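Local coordinates for NAD(P)H-flavin oxidoreductase (Agrobacterium tumefaciens str. C58, PDB 2FRE), which probably catalyses NAD(P)H-dependent reduction of flavins or related acceptors, using a bound flavin mononucleotide as redox cofactor, at residues A[80-85]-A[158-163]; A[25-30]-A[84-89]; A[2-7]-A[17-22]. One frame throughout, in Å; residues are numbered along the deposited sequence.

Interactions 1 and 2 form one continuous patch: their centres lie 5 Å apart and they share Asn84 and Ala85, where the chain leaves helix 76-82 and enters strand 87-98. That strand neighbours 153-162 in the sheet, and Ser86 N approaches Ile161 O at 2.8 Å, a probable hydrogen bond joining both contacts. Interaction 3 stands apart, its centre about 20 Å from that of interaction 1 and 21 Å from that of interaction 2, although its segment 17-22 runs on towards 25-30. The flavin spans the gap: residues of interaction 3 hold its phosphate, the Trp81 side chain of interaction 1 comes within about 4 Å of the cofactor, and that of Phe26 lies about 9 Å away.

Interaction 1. Residues A[80-85]-A[158-163]; sequences KWAKNA and GVAIGT
Ala85 and Gly162 bring the two backbones together, with their CA atoms 4.8 Å apart, where the chain beyond helix 76-82 comes alongside the end of strand 153-162. A type I turn from Ala82 to Ala85 redirects the chain here, its Ala85 N bonded to Ala82 O at 3.1 Å. No hydrogen bond joins the segments; they meet through small apolar groups.

The methyl of Ala160 is the hub. It points from the strand towards the turn and receives Ala85 CB at 3.9 Å, Ala82 CB at 4.2 Å and Trp81 CZ3 of the indole at 4.1 Å, the methyl standing obliquely to the ring. Three alanines suit the place because only single methyls project from the turn and the strand, letting backbones come close. Ala85 CB also rests 3.6 Å from Ile161 O. Gly162 suits its position equally well, having no side chain to place between the backbones where it faces Ala85.

With CG between its own N and carbonyl carbon (chi1 55°), Trp81 starts its indole on the side of the next residue, and Ala82 CB sits 3.9 Å above one face of the ring, offset toward the rim. The ring belongs to the flavin pocket and touches the cofactor, so Trp81 serves both the pocket and this packing.

Ile161 and Val159 point to the other side of the strand, against helix 110-127. The strand itself lies between two partners in the sheet, 87-98, bonded through Val159 and Ile161, and 131-135, bonded through Gly158 and Ala160. Met135 of 131-135 packs on Trp81, Ala82 and Ala160 together, and the ring of His133 meets the indole.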
loop_
_atom_site.group_PDB
_atom_site.type_symbol
_atom_site.label_atom_id
_atom_site.label_comp_id
_atom_site.label_asym_id
_atom_site.label_seq_id
_atom_site.Cartn_x
_atom_site.Cartn_y
_atom_site.Cartn_z
ATOM N N LYS A 80 8.665 22.259 -9.361
ATOM C CA LYS A 80 7.873 23.426 -9.704
ATOM C C LYS A 80 6.668 23.584 -8.790
ATOM O O LYS A 80 6.319 24.691 -8.418
ATOM C CB LYS A 80 7.383 23.319 -11.151
ATOM C CG LYS A 80 8.463 23.477 -12.187
ATOM C CD LYS A 80 7.987 23.060 -13.585
ATOM C CE LYS A 80 8.763 23.778 -14.704
ATOM N NZ LYS A 80 10.272 23.624 -14.639
ATOM N N TRP A 81 6.033 22.466 -8.432
ATOM C CA TRP A 81 4.837 22.497 -7.587
ATOM C C TRP A 81 5.104 21.987 -6.182
ATOM O O TRP A 81 4.537 22.507 -5.231
ATOM C CB TRP A 81 3.675 21.708 -8.238
ATOM C CG TRP A 81 3.998 20.302 -8.586
ATOM C CD1 TRP A 81 4.503 19.848 -9.771
ATOM C CD2 TRP A 81 3.847 19.158 -7.751
ATOM N NE1 TRP A 81 4.670 18.500 -9.729
ATOM C CE2 TRP A 81 4.287 18.041 -8.499
ATOM C CE3 TRP A 81 3.398 18.964 -6.441
ATOM C CZ2 TRP A 81 4.293 16.753 -7.982
ATOM C CZ3 TRP A 81 3.401 17.673 -5.924
ATOM C CH2 TRP A 81 3.856 16.587 -6.689
ATOM N N ALA A 82 5.953 20.970 -6.049
ATOM C CA ALA A 82 6.226 20.362 -4.743
ATOM C C ALA A 82 6.964 21.293 -3.764
ATOM O O ALA A 82 6.910 21.085 -2.551
ATOM C CB ALA A 82 6.979 19.068 -4.907
ATOM N N LYS A 83 7.641 22.307 -4.288
ATOM C CA LYS A 83 8.344 23.270 -3.450
ATOM C C LYS A 83 7.386 24.064 -2.599
ATOM O O LYS A 83 7.818 24.714 -1.663
ATOM C CB LYS A 83 9.202 24.220 -4.285
ATOM C CG LYS A 83 8.449 25.181 -5.180
ATOM C CD LYS A 83 9.403 25.736 -6.207
ATOM C CE LYS A 83 8.768 26.725 -7.134
ATOM N NZ LYS A 83 9.798 27.261 -8.107
ATOM N N ASN A 84 6.100 24.028 -2.943
ATOM C CA ASN A 84 5.074 24.741 -2.196
ATOM C C ASN A 84 4.252 23.845 -1.258
ATOM O O ASN A 84 3.299 24.303 -0.630
ATOM C CB ASN A 84 4.180 25.514 -3.172
ATOM C CG ASN A 84 4.925 26.646 -3.864
ATOM O OD1 ASN A 84 5.780 27.291 -3.265
ATOM N ND2 ASN A 84 4.622 26.876 -5.132
ATOM N N ALA A 85 4.650 22.574 -1.141
ATOM C CA ALA A 85 4.039 21.667 -0.196
ATOM C C ALA A 85 4.483 22.038 1.222
ATOM O O ALA A 85 5.409 22.827 1.410
ATOM C CB ALA A 85 4.434 20.241 -0.512
ATOM N N GLY A 158 9.328 9.664 -3.404
ATOM C CA GLY A 158 9.184 10.902 -2.654
ATOM C C GLY A 158 7.709 11.156 -2.388
ATOM O O GLY A 158 6.854 10.626 -3.087
ATOM N N VAL A 159 7.416 11.967 -1.381
ATOM C CA VAL A 159 6.047 12.320 -1.049
ATOM C C VAL A 159 5.988 13.772 -0.644
ATOM O O VAL A 159 6.739 14.206 0.236
ATOM C CB VAL A 159 5.499 11.464 0.105
ATOM C CG1 VAL A 159 4.074 11.845 0.412
ATOM C CG2 VAL A 159 5.587 9.977 -0.238
ATOM N N ALA A 160 5.096 14.507 -1.302
ATOM C CA ALA A 160 4.772 15.879 -0.964
ATOM C C ALA A 160 3.403 15.869 -0.261
ATOM O O ALA A 160 2.449 15.226 -0.743
ATOM C CB ALA A 160 4.707 16.705 -2.210
ATOM N N ILE A 161 3.324 16.552 0.883
ATOM C CA ILE A 161 2.096 16.668 1.645
ATOM C C ILE A 161 1.818 18.126 1.973
ATOM O O ILE A 161 2.724 18.869 2.334
ATOM C CB ILE A 161 2.143 15.890 2.979
ATOM C CG1 ILE A 161 2.913 14.567 2.839
ATOM C CG2 ILE A 161 0.697 15.644 3.474
ATOM C CD1 ILE A 161 3.177 13.844 4.184
ATOM N N GLY A 162 0.556 18.528 1.849
ATOM C CA GLY A 162 0.185 19.905 2.107
ATOM C C GLY A 162 -1.304 20.127 2.048
ATOM O O GLY A 162 -2.106 19.178 1.982
ATOM N N THR A 163 -1.668 21.396 2.094
ATOM C CA THR A 163 -3.050 21.816 2.062
ATOM C C THR A 163 -3.384 22.374 0.687
ATOM O O THR A 163 -2.702 23.278 0.189
ATOM C CB THR A 163 -3.310 22.871 3.129
ATOM O OG1 THR A 163 -3.028 22.307 4.422
ATOM C CG2 THR A 163 -4.751 23.351 3.078
#

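Interaction 2. Residues A[25-30]-A[84-89]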
loop_
_atom_site.group_PDB
_atom_site.type_symbol
_atom_site.label_atom_id
_atom_site.label_comp_id
_atom_site.label_asym_id
_atom_site.label_seq_id
_atom_site.Cartn_x
_atom_site.Cartn_y
_atom_site.Cartn_z
ATOM N N ALA A 25 -1.528 21.715 -6.355
ATOM C CA ALA A 25 -1.619 23.119 -5.882
ATOM C C ALA A 25 -1.635 23.156 -4.358
ATOM O O ALA A 25 -2.665 22.912 -3.745
ATOM C CB ALA A 25 -2.828 23.816 -6.451
ATOM N N PHE A 26 -0.481 23.465 -3.763
ATOM C CA PHE A 26 -0.329 23.498 -2.313
ATOM C C PHE A 26 -0.093 24.923 -1.840
ATOM O O PHE A 26 0.495 25.748 -2.560
ATOM C CB PHE A 26 0.794 22.558 -1.851
ATOM C CG PHE A 26 0.483 21.121 -2.049
ATOM C CD1 PHE A 26 -0.554 20.513 -1.349
ATOM C CD2 PHE A 26 1.201 20.365 -2.968
ATOM C CE1 PHE A 26 -0.849 19.167 -1.550
ATOM C CE2 PHE A 26 0.897 19.029 -3.175
ATOM C CZ PHE A 26 -0.117 18.427 -2.457
ATOM N N ASP A 27 -0.573 25.211 -0.631
ATOM C CA ASP A 27 -0.582 26.588 -0.137
ATOM C C ASP A 27 0.693 27.034 0.583
ATOM O O ASP A 27 0.802 28.198 0.958
ATOM C CB ASP A 27 -1.833 26.848 0.724
ATOM C CG ASP A 27 -1.767 26.235 2.129
ATOM O OD1 ASP A 27 -0.819 25.483 2.480
ATOM O OD2 ASP A 27 -2.716 26.518 2.900
ATOM N N GLY A 28 1.640 26.119 0.782
ATOM C CA GLY A 28 2.947 26.475 1.347
ATOM C C GLY A 28 2.925 26.758 2.835
ATOM O O GLY A 28 3.912 27.231 3.380
ATOM N N SER A 29 1.809 26.452 3.490
ATOM C CA SER A 29 1.638 26.742 4.916
ATOM C C SER A 29 2.407 25.735 5.746
ATOM O O SER A 29 2.694 24.642 5.268
ATOM C CB SER A 29 0.161 26.691 5.288
ATOM O OG SER A 29 -0.379 25.408 5.027
ATOM N N PRO A 30 2.742 26.090 6.995
ATOM C CA PRO A 30 3.331 25.100 7.905
ATOM C C PRO A 30 2.324 24.035 8.349
ATOM O O PRO A 30 1.165 24.350 8.576
ATOM C CB PRO A 30 3.783 25.939 9.108
ATOM C CG PRO A 30 3.000 27.188 9.051
ATOM C CD PRO A 30 2.600 27.417 7.625
ATOM N N ASN A 84 6.100 24.028 -2.943
ATOM C CA ASN A 84 5.074 24.741 -2.196
ATOM C C ASN A 84 4.252 23.845 -1.258
ATOM O O ASN A 84 3.299 24.303 -0.630
ATOM C CB ASN A 84 4.180 25.514 -3.172
ATOM C CG ASN A 84 4.925 26.646 -3.864
ATOM O OD1 ASN A 84 5.780 27.291 -3.265
ATOM N ND2 ASN A 84 4.622 26.876 -5.132
ATOM N N ALA A 85 4.650 22.574 -1.141
ATOM C CA ALA A 85 4.039 21.667 -0.196
ATOM C C ALA A 85 4.483 22.038 1.222
ATOM O O ALA A 85 5.409 22.827 1.410
ATOM C CB ALA A 85 4.434 20.241 -0.512
ATOM N N SER A 86 3.810 21.454 2.207
ATOM C CA SER A 86 4.091 21.724 3.610
ATOM C C SER A 86 5.182 20.818 4.172
ATOM O O SER A 86 5.877 21.200 5.114
ATOM C CB SER A 86 2.819 21.547 4.450
ATOM O OG SER A 86 1.897 22.574 4.208
ATOM N N VAL A 87 5.294 19.620 3.604
ATOM C CA VAL A 87 6.236 18.596 4.030
ATOM C C VAL A 87 6.716 17.867 2.782
ATOM O O VAL A 87 5.930 17.623 1.868
ATOM C CB VAL A 87 5.540 17.573 4.995
ATOM C CG1 VAL A 87 6.418 16.367 5.255
ATOM C CG2 VAL A 87 5.148 18.236 6.294
ATOM N N LEU A 88 8.010 17.551 2.740
ATOM C CA LEU A 88 8.560 16.625 1.771
ATOM C C LEU A 88 9.219 15.482 2.542
ATOM O O LEU A 88 9.857 15.705 3.578
ATOM C CB LEU A 88 9.578 17.308 0.854
ATOM C CG LEU A 88 8.994 18.267 -0.185
ATOM C CD1 LEU A 88 10.060 19.142 -0.786
ATOM C CD2 LEU A 88 8.309 17.502 -1.266
ATOM N N LEU A 89 9.068 14.262 2.029
ATOM C CA LEU A 89 9.724 13.120 2.612
ATOM C C LEU A 89 10.000 12.046 1.566
ATOM O O LEU A 89 9.420 12.056 0.484
ATOM C CB LEU A 89 8.872 12.546 3.761
ATOM C CG LEU A 89 7.488 11.962 3.439
ATOM C CD1 LEU A 89 7.554 10.509 2.974
ATOM C CD2 LEU A 89 6.591 12.037 4.677
HETATM O O HOH W 1 0.517 23.179 1.774
HETATM O O HOH W 2 -0.487 22.396 5.347
#
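Ser86 OG is gripped by three partners: it donates a very short hydrogen bond of 2.5 Å to Ser29 O, whose exact length is doubtful, and it accepts from two waters. Water 2 lies 2.6 Å from Ser86 OG and also donates to Ser29 OG. Water 1, at 2.9 Å from Ser86 OG, gives its other proton to Asp27 OD1. A serine suits this place because its small hydroxyl can donate to the loop while accepting from solvent. With OG anti to the carbonyl carbon (chi1 -71°), the hydroxyl is set toward Ser29 O.

Within 25-30, Asp27 OD1 is the second polar hub. Ser29 OG meets it on the syn side at 2.6 Å, 23° out of the carboxylate plane, whereas Ser29 N reaches it at 3.0 Å from above that plane. Together with water 1 these donors tie the aspartate back over its own turn. Gly28, between them, adopts a positive phi of 75°, which a residue without a side chain takes up easily, and its N comes within 2.8 Å of Asn84 O.

Phe26 carries the apolar part. Its CB lies 3.3 Å from Asn84 O, and the ring leads away past Ala85, with CD2 4.1 Å from Ala85 CB. Asp27 also bonds through its backbone to Thr163, so the loop is attached to the chain near the end of strand 153-162 as well.

Two motifs meet here. Asp27 to Ser29 form an Asx turn, and Ser86 and Val87, both facing Ile161, make a classic beta bulge at the entry to strand 87-98 of the sheet.

Interaction 3. Residues A[2-7]-A[17-22]; sequences TNSNNR and FLDRWS. With FMN (flavin mononucleotide), chain C.
Arg7 and Asn5 reach from the N-terminal hairpin to one backbone atom, Leu18 O, near the end of helix 16-19. Leu18 O lies in the plane of the Asn5 amide, and ND2 donates to it at 3.0 Å, on a lone pair in the carbonyl plane, with an N-H...O angle of 165°. Arg7 NH1 comes instead from above the carbonyl plane, at 2.9 Å, and shares itself with Arg20 O. The residue types suit these places: asparagine supplies one well-directed N-H, arginine an NH1 that serves two carbonyls where the helix stops and an NH2 for the phosphate.

Asn5 also crosses the Trp21 side chain at about a right angle. Its ND2 is 3.3 Å from Trp21 CD1, OD1 lies over one face of the indole, and amide and ring planes are 59° apart. Elsewhere in the contact Ser4 OG donates to Asp19 OD1 on the syn side at 2.7 Å, while Leu18 CD1 packs obliquely against Thr2.

Extended from CG to NE, the Arg7 chain runs past the helix end; NH2 at its end donates to FMN O1P at 2.8 Å. Arg20 is bent instead at chi2 and chi3, and its NH1 and NH2 grip O2P and O1P from the guanidinium edge. Ser22 adds its backbone N to O3P and OG to O2P, the latter at 2.6 Å. Arg20 also bonds Trp45 O of the second subunit, placing the site at the dimer interface.

Arg7 NH1 and Arg20 NH2 stand 4.4 Å apart. Such like charges would repel, but the phosphate, shared between both groups, probably offsets this, consistent with hairpin, helix end and partner subunit together shaping the phosphate site.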
loop_
_atom_site.group_PDB
_atom_site.type_symbol
_atom_site.label_atom_id
_atom_site.label_comp_id
_atom_site.label_asym_id
_atom_site.label_seq_id
_atom_site.Cartn_x
_atom_site.Cartn_y
_atom_site.Cartn_z
ATOM N N THR A 2 -21.016 4.660 -5.788
ATOM C CA THR A 2 -20.678 5.872 -5.062
ATOM C C THR A 2 -20.318 7.000 -6.054
ATOM O O THR A 2 -19.639 6.748 -7.046
ATOM C CB THR A 2 -19.513 5.551 -4.113
ATOM O OG1 THR A 2 -19.776 4.299 -3.459
ATOM C CG2 THR A 2 -19.330 6.625 -3.067
ATOM N N ASN A 3 -20.806 8.219 -5.794
ATOM C CA ASN A 3 -20.364 9.428 -6.503
ATOM C C ASN A 3 -19.686 10.356 -5.502
ATOM O O ASN A 3 -20.329 10.837 -4.567
ATOM C CB ASN A 3 -21.535 10.168 -7.151
ATOM C CG ASN A 3 -22.207 9.355 -8.232
ATOM O OD1 ASN A 3 -21.650 9.149 -9.312
ATOM N ND2 ASN A 3 -23.419 8.901 -7.954
ATOM N N SER A 4 -18.393 10.605 -5.695
ATOM C CA SER A 4 -17.633 11.472 -4.790
ATOM C C SER A 4 -16.343 11.932 -5.452
ATOM O O SER A 4 -15.713 11.174 -6.178
ATOM C CB SER A 4 -17.328 10.730 -3.479
ATOM O OG SER A 4 -17.124 11.651 -2.422
ATOM N N ASN A 5 -15.966 13.190 -5.212
ATOM C CA ASN A 5 -14.704 13.744 -5.718
ATOM C C ASN A 5 -14.520 13.603 -7.233
ATOM O O ASN A 5 -13.453 13.203 -7.699
ATOM C CB ASN A 5 -13.517 13.134 -4.985
ATOM C CG ASN A 5 -12.251 13.954 -5.161
ATOM O OD1 ASN A 5 -12.311 15.178 -5.342
ATOM N ND2 ASN A 5 -11.099 13.286 -5.142
ATOM N N ASN A 6 -15.573 13.939 -7.977
ATOM C CA ASN A 6 -15.606 13.870 -9.448
ATOM C C ASN A 6 -15.276 12.462 -9.934
ATOM O O ASN A 6 -14.753 12.284 -11.025
ATOM C CB ASN A 6 -14.649 14.914 -10.066
ATOM C CG ASN A 6 -15.120 15.454 -11.439
ATOM O OD1 ASN A 6 -15.844 14.799 -12.207
ATOM N ND2 ASN A 6 -14.724 16.675 -11.720
ATOM N N ARG A 7 -15.589 11.467 -9.113
ATOM C CA ARG A 7 -15.343 10.071 -9.449
ATOM C C ARG A 7 -16.564 9.225 -9.130
ATOM O O ARG A 7 -17.309 9.505 -8.199
ATOM C CB ARG A 7 -14.151 9.508 -8.666
ATOM C CG ARG A 7 -12.832 10.123 -8.993
ATOM C CD ARG A 7 -11.801 9.825 -7.889
ATOM N NE ARG A 7 -10.433 9.996 -8.379
ATOM C CZ ARG A 7 -9.330 9.860 -7.640
ATOM N NH1 ARG A 7 -9.394 9.615 -6.337
ATOM N NH2 ARG A 7 -8.142 9.974 -8.209
ATOM N N PHE A 17 -12.089 6.257 -0.443
ATOM C CA PHE A 17 -11.228 5.757 -1.532
ATOM C C PHE A 17 -11.299 6.598 -2.807
ATOM O O PHE A 17 -10.353 6.607 -3.601
ATOM C CB PHE A 17 -11.571 4.295 -1.817
ATOM C CG PHE A 17 -11.248 3.400 -0.674
ATOM C CD1 PHE A 17 -9.923 3.100 -0.375
ATOM C CD2 PHE A 17 -12.251 2.866 0.111
ATOM C CE1 PHE A 17 -9.608 2.283 0.677
ATOM C CE2 PHE A 17 -11.929 2.045 1.183
ATOM C CZ PHE A 17 -10.611 1.756 1.452
ATOM N N LEU A 18 -12.406 7.311 -3.005
ATOM C CA LEU A 18 -12.535 8.259 -4.106
ATOM C C LEU A 18 -12.046 9.667 -3.734
ATOM O O LEU A 18 -11.584 10.416 -4.602
ATOM C CB LEU A 18 -14.003 8.329 -4.555
ATOM C CG LEU A 18 -14.658 7.001 -4.935
ATOM C CD1 LEU A 18 -16.085 7.244 -5.481
ATOM C CD2 LEU A 18 -13.852 6.286 -5.978
ATOM N N ASP A 19 -12.215 10.039 -2.468
ATOM C CA ASP A 19 -11.861 11.381 -1.974
ATOM C C ASP A 19 -10.366 11.576 -1.841
ATOM O O ASP A 19 -9.889 12.701 -1.976
ATOM C CB ASP A 19 -12.551 11.671 -0.633
ATOM C CG ASP A 19 -14.031 11.847 -0.791
ATOM O OD1 ASP A 19 -14.481 12.165 -1.909
ATOM O OD2 ASP A 19 -14.751 11.672 0.190
ATOM N N ARG A 20 -9.624 10.498 -1.580
ATOM C CA ARG A 20 -8.157 10.605 -1.572
ATOM C C ARG A 20 -7.633 10.815 -2.990
ATOM O O ARG A 20 -7.904 10.008 -3.866
ATOM C CB ARG A 20 -7.512 9.356 -1.010
ATOM C CG ARG A 20 -5.987 9.385 -0.983
ATOM C CD ARG A 20 -5.378 8.082 -1.348
ATOM N NE ARG A 20 -5.812 7.548 -2.636
ATOM C CZ ARG A 20 -5.401 7.974 -3.823
ATOM N NH1 ARG A 20 -4.551 8.983 -3.937
ATOM N NH2 ARG A 20 -5.880 7.390 -4.915
ATOM N N TRP A 21 -6.853 11.872 -3.201
ATOM C CA TRP A 21 -6.259 12.116 -4.515
ATOM C C TRP A 21 -5.006 12.949 -4.412
ATOM O O TRP A 21 -4.625 13.360 -3.327
ATOM C CB TRP A 21 -7.255 12.748 -5.491
ATOM C CG TRP A 21 -7.617 14.177 -5.270
ATOM C CD1 TRP A 21 -8.295 14.693 -4.210
ATOM C CD2 TRP A 21 -7.415 15.259 -6.179
ATOM N NE1 TRP A 21 -8.508 16.031 -4.380
ATOM C CE2 TRP A 21 -7.972 16.412 -5.586
ATOM C CE3 TRP A 21 -6.805 15.372 -7.433
ATOM C CZ2 TRP A 21 -7.959 17.642 -6.210
ATOM C CZ3 TRP A 21 -6.780 16.603 -8.050
ATOM C CH2 TRP A 21 -7.345 17.727 -7.437
ATOM N N SER A 22 -4.344 13.156 -5.547
ATOM C CA SER A 22 -2.989 13.705 -5.545
ATOM C C SER A 22 -2.933 14.981 -6.395
ATOM O O SER A 22 -2.467 14.978 -7.524
ATOM C CB SER A 22 -1.996 12.631 -5.993
ATOM O OG SER A 22 -2.137 11.461 -5.166
HETATM N N1 FMN C . 2.943 12.502 -9.888
HETATM C C2 FMN C . 3.763 13.490 -10.431
HETATM O O2 FMN C . 3.278 14.570 -10.785
HETATM N N3 FMN C . 5.118 13.267 -10.601
HETATM C C4 FMN C . 5.704 12.087 -10.228
HETATM O O4 FMN C . 6.948 12.010 -10.185
HETATM C C4A FMN C . 4.871 11.090 -9.675
HETATM N N5 FMN C . 5.414 9.878 -9.284
HETATM C C5A FMN C . 4.598 8.940 -8.674
HETATM C C6 FMN C . 5.156 7.745 -8.252
HETATM C C7 FMN C . 4.378 6.788 -7.634
HETATM C C7M FMN C . 5.130 5.807 -6.776
HETATM C C8 FMN C . 3.009 6.999 -7.444
HETATM C C8M FMN C . 2.275 6.285 -6.334
HETATM C C9 FMN C . 2.439 8.193 -7.867
HETATM C C9A FMN C . 3.235 9.161 -8.507
HETATM N N10 FMN C . 2.674 10.342 -8.944
HETATM C C10 FMN C . 3.499 11.310 -9.507
HETATM C "C1'" FMN C . 1.187 10.584 -8.869
HETATM C "C2'" FMN C . 0.335 9.618 -9.689
HETATM O "O2'" FMN C . 0.293 9.973 -11.066
HETATM C "C3'" FMN C . -1.070 9.540 -9.096
HETATM O "O3'" FMN C . -1.007 8.979 -7.791
HETATM C "C4'" FMN C . -2.005 8.745 -10.000
HETATM O "O4'" FMN C . -2.200 9.422 -11.230
HETATM C "C5'" FMN C . -3.364 8.465 -9.369
HETATM O "O5'" FMN C . -4.038 9.675 -9.058
HETATM P P FMN C . -4.546 9.986 -7.563
HETATM O O1P FMN C . -5.692 9.025 -7.293
HETATM O O2P FMN C . -3.420 9.710 -6.579
HETATM O O3P FMN C . -4.958 11.433 -7.542
#